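PDB 5ZDI: protein secretion chaperonin CsaA from Picrophilus torridus, which acts as a protein secretion chaperone of a thermoacidophilic archaeon and, as a member of the tRNA-binding domain family, probably also binds tRNA. Local coordinates for the interface of chains A and B. Numbering follows the deposited sequence. Chains: chain A/B, Protein secretion chaperonin CsaA.

The interface of chains A and B. Residues chain A 9-10, 66, 68-70; chain B 1-4, 6-7.
A:Phe69 presents its ring to chain B along one face and at its edge. B:Tyr4 lies stacked against that face, ring centroids 3.8 Å apart and planes 18° from parallel, while A:Val66 CG1 from its own chain covers the middle of the opposite face. The tip, CZ, meets B:Phe7 CB in the ring plane at 3.4 Å, and CD1 and CE1 run along the CG1–CD1 arm of B:Ile2. An alanine in place of A:Phe69 would probably loosen the dimer here, since the stack on B:Tyr4 and the packing on B:Phe7 and B:Ile2 would go together. B:Ile2 holds CG1 in the crowded position between backbone N and carbonyl carbon (chi1 59°) and extends beyond it, so CD1 reaches in tightly against A:Ile10 CD1, 3.5 Å away, the two side chains crossing nearly at right angles.

Beside this packing, the N-terminal amine of the poorly ordered B:Met1 donates to the backbone carbonyl A:Asn68 O (3.2 Å) on a lone pair. The side-chain carboxamide of A:Asn68 is held by a bond from ND2 to the backbone A:Lys9 O (2.9 Å), which lies in the amide plane. B:Thr3 N donates almost straight (170° at the hydrogen) to the anti lone pair of B:Asp6 OD2, capping the start of helix 4-8, which probably helps to position B:Tyr4 and B:Phe7. Waters join A:Lys9 NZ to B:Asp6 OD1 and B:Tyr4 OH to A:Pro70 O. The patch docks one N-terminal segment onto the partner; its two-fold twin probably helps stabilise a homodimer.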
loop_
_atom_site.group_PDB
_atom_site.type_symbol
_atom_site.label_atom_id
_atom_site.label_comp_id
_atom_site.label_asym_id
_atom_site.label_seq_id
_atom_site.Cartn_x
_atom_site.Cartn_y
_atom_site.Cartn_z
ATOM N N LYS A 9 -6.770 -1.512 12.445
ATOM C CA LYS A 9 -8.132 -2.005 12.202
ATOM C C LYS A 9 -8.288 -2.510 10.726
ATOM O O LYS A 9 -9.185 -3.326 10.433
ATOM C CB LYS A 9 -9.222 -0.930 12.403
ATOM C CG LYS A 9 -9.419 -0.310 13.805
ATOM C CD LYS A 9 -10.404 0.861 13.727
ATOM C CE LYS A 9 -10.493 1.652 15.041
ATOM N NZ LYS A 9 -11.498 2.741 14.889
ATOM N N ILE A 10 -7.508 -1.906 9.829
ATOM C CA ILE A 10 -7.576 -2.243 8.401
ATOM C C ILE A 10 -6.697 -3.483 8.091
ATOM O O ILE A 10 -5.541 -3.556 8.457
ATOM C CB ILE A 10 -7.121 -1.082 7.460
ATOM C CG1 ILE A 10 -7.554 0.312 7.946
ATOM C CG2 ILE A 10 -7.663 -1.346 6.040
ATOM C CD1 ILE A 10 -9.023 0.516 8.060
ATOM N N VAL A 66 -7.409 -4.054 0.622
ATOM C CA VAL A 66 -8.118 -4.094 1.863
ATOM C C VAL A 66 -9.097 -5.262 1.809
ATOM O O VAL A 66 -9.949 -5.290 0.896
ATOM C CB VAL A 66 -8.893 -2.816 2.130
ATOM C CG1 VAL A 66 -9.643 -3.074 3.476
ATOM C CG2 VAL A 66 -7.952 -1.642 2.239
ATOM N N ASN A 68 -11.119 -6.591 4.579
ATOM C CA ASN A 68 -12.158 -6.630 5.643
ATOM C C ASN A 68 -13.176 -5.537 5.594
ATOM O O ASN A 68 -13.788 -5.162 6.629
ATOM C CB ASN A 68 -11.455 -6.710 7.009
ATOM C CG ASN A 68 -10.689 -5.454 7.400
ATOM O OD1 ASN A 68 -10.142 -4.716 6.551
ATOM N ND2 ASN A 68 -10.610 -5.195 8.738
ATOM N N PHE A 69 -13.407 -5.001 4.410
ATOM C CA PHE A 69 -14.565 -4.145 4.192
ATOM C C PHE A 69 -15.848 -5.012 4.002
ATOM O O PHE A 69 -15.746 -6.164 3.502
ATOM C CB PHE A 69 -14.437 -3.350 2.912
ATOM C CG PHE A 69 -13.446 -2.197 2.925
ATOM C CD1 PHE A 69 -13.308 -1.338 4.008
ATOM C CD2 PHE A 69 -12.688 -1.918 1.783
ATOM C CE1 PHE A 69 -12.433 -0.277 3.970
ATOM C CE2 PHE A 69 -11.875 -0.802 1.728
ATOM C CZ PHE A 69 -11.747 -0.004 2.794
ATOM N N PRO A 70 -17.028 -4.422 4.280
ATOM C CA PRO A 70 -18.271 -4.986 3.847
ATOM C C PRO A 70 -18.345 -5.099 2.319
ATOM O O PRO A 70 -17.800 -4.272 1.615
ATOM C CB PRO A 70 -19.322 -3.991 4.354
ATOM C CG PRO A 70 -18.624 -3.033 5.240
ATOM C CD PRO A 70 -17.204 -3.076 4.872
ATOM N N MET B 1 -15.334 -6.162 9.283
ATOM C CA MET B 1 -14.842 -5.576 10.574
ATOM C C MET B 1 -15.079 -4.040 10.585
ATOM O O MET B 1 -15.534 -3.475 11.587
ATOM C CB MET B 1 -13.341 -5.910 10.811
ATOM C CG MET B 1 -13.005 -7.376 10.978
ATOM S SD MET B 1 -12.545 -7.972 12.647
ATOM C CE MET B 1 -13.699 -7.160 13.750
ATOM N N ILE B 2 -14.828 -3.391 9.445
ATOM C CA ILE B 2 -14.827 -1.914 9.348
ATOM C C ILE B 2 -15.859 -1.309 8.373
ATOM O O ILE B 2 -16.803 -2.009 7.953
ATOM C CB ILE B 2 -13.425 -1.467 9.002
ATOM C CG1 ILE B 2 -12.970 -2.089 7.660
ATOM C CG2 ILE B 2 -12.466 -1.856 10.117
ATOM C CD1 ILE B 2 -11.606 -1.632 7.251
ATOM N N THR B 3 -15.807 0.001 8.146
ATOM C CA THR B 3 -16.472 0.588 6.986
ATOM C C THR B 3 -15.448 1.240 6.150
ATOM O O THR B 3 -14.387 1.527 6.642
ATOM C CB THR B 3 -17.404 1.728 7.401
ATOM O OG1 THR B 3 -16.628 2.629 8.225
ATOM C CG2 THR B 3 -18.704 1.098 8.068
ATOM N N TYR B 4 -15.832 1.633 4.938
ATOM C CA TYR B 4 -14.970 2.362 3.991
ATOM C C TYR B 4 -14.430 3.629 4.650
ATOM O O TYR B 4 -13.270 3.948 4.483
ATOM C CB TYR B 4 -15.685 2.645 2.604
ATOM C CG TYR B 4 -15.449 1.511 1.523
ATOM C CD1 TYR B 4 -16.133 0.258 1.600
ATOM C CD2 TYR B 4 -14.518 1.663 0.447
ATOM C CE1 TYR B 4 -15.924 -0.776 0.653
ATOM C CE2 TYR B 4 -14.302 0.612 -0.527
ATOM C CZ TYR B 4 -14.993 -0.624 -0.431
ATOM O OH TYR B 4 -14.745 -1.722 -1.360
ATOM N N ASP B 6 -13.435 4.136 7.679
ATOM C CA ASP B 6 -12.326 3.824 8.531
ATOM C C ASP B 6 -11.040 3.900 7.670
ATOM O O ASP B 6 -9.976 4.287 8.175
ATOM C CB ASP B 6 -12.508 2.450 9.140
ATOM C CG ASP B 6 -13.580 2.422 10.239
ATOM O OD1 ASP B 6 -13.574 3.303 11.134
ATOM O OD2 ASP B 6 -14.381 1.504 10.220
ATOM N N PHE B 7 -11.133 3.483 6.407
ATOM C CA PHE B 7 -9.973 3.566 5.497
ATOM C C PHE B 7 -9.765 4.966 4.966
ATOM O O PHE B 7 -8.656 5.448 4.920
ATOM C CB PHE B 7 -10.090 2.541 4.377
ATOM C CG PHE B 7 -8.877 2.503 3.491
ATOM C CD1 PHE B 7 -7.704 2.004 3.992
ATOM C CD2 PHE B 7 -8.935 2.995 2.202
ATOM C CE1 PHE B 7 -6.596 1.979 3.196
ATOM C CE2 PHE B 7 -7.803 2.969 1.384
ATOM C CZ PHE B 7 -6.651 2.463 1.902
HETATM O O HOH W 1 -15.748 -4.336 -0.483
HETATM O O HOH W 2 -11.464 4.332 12.495
#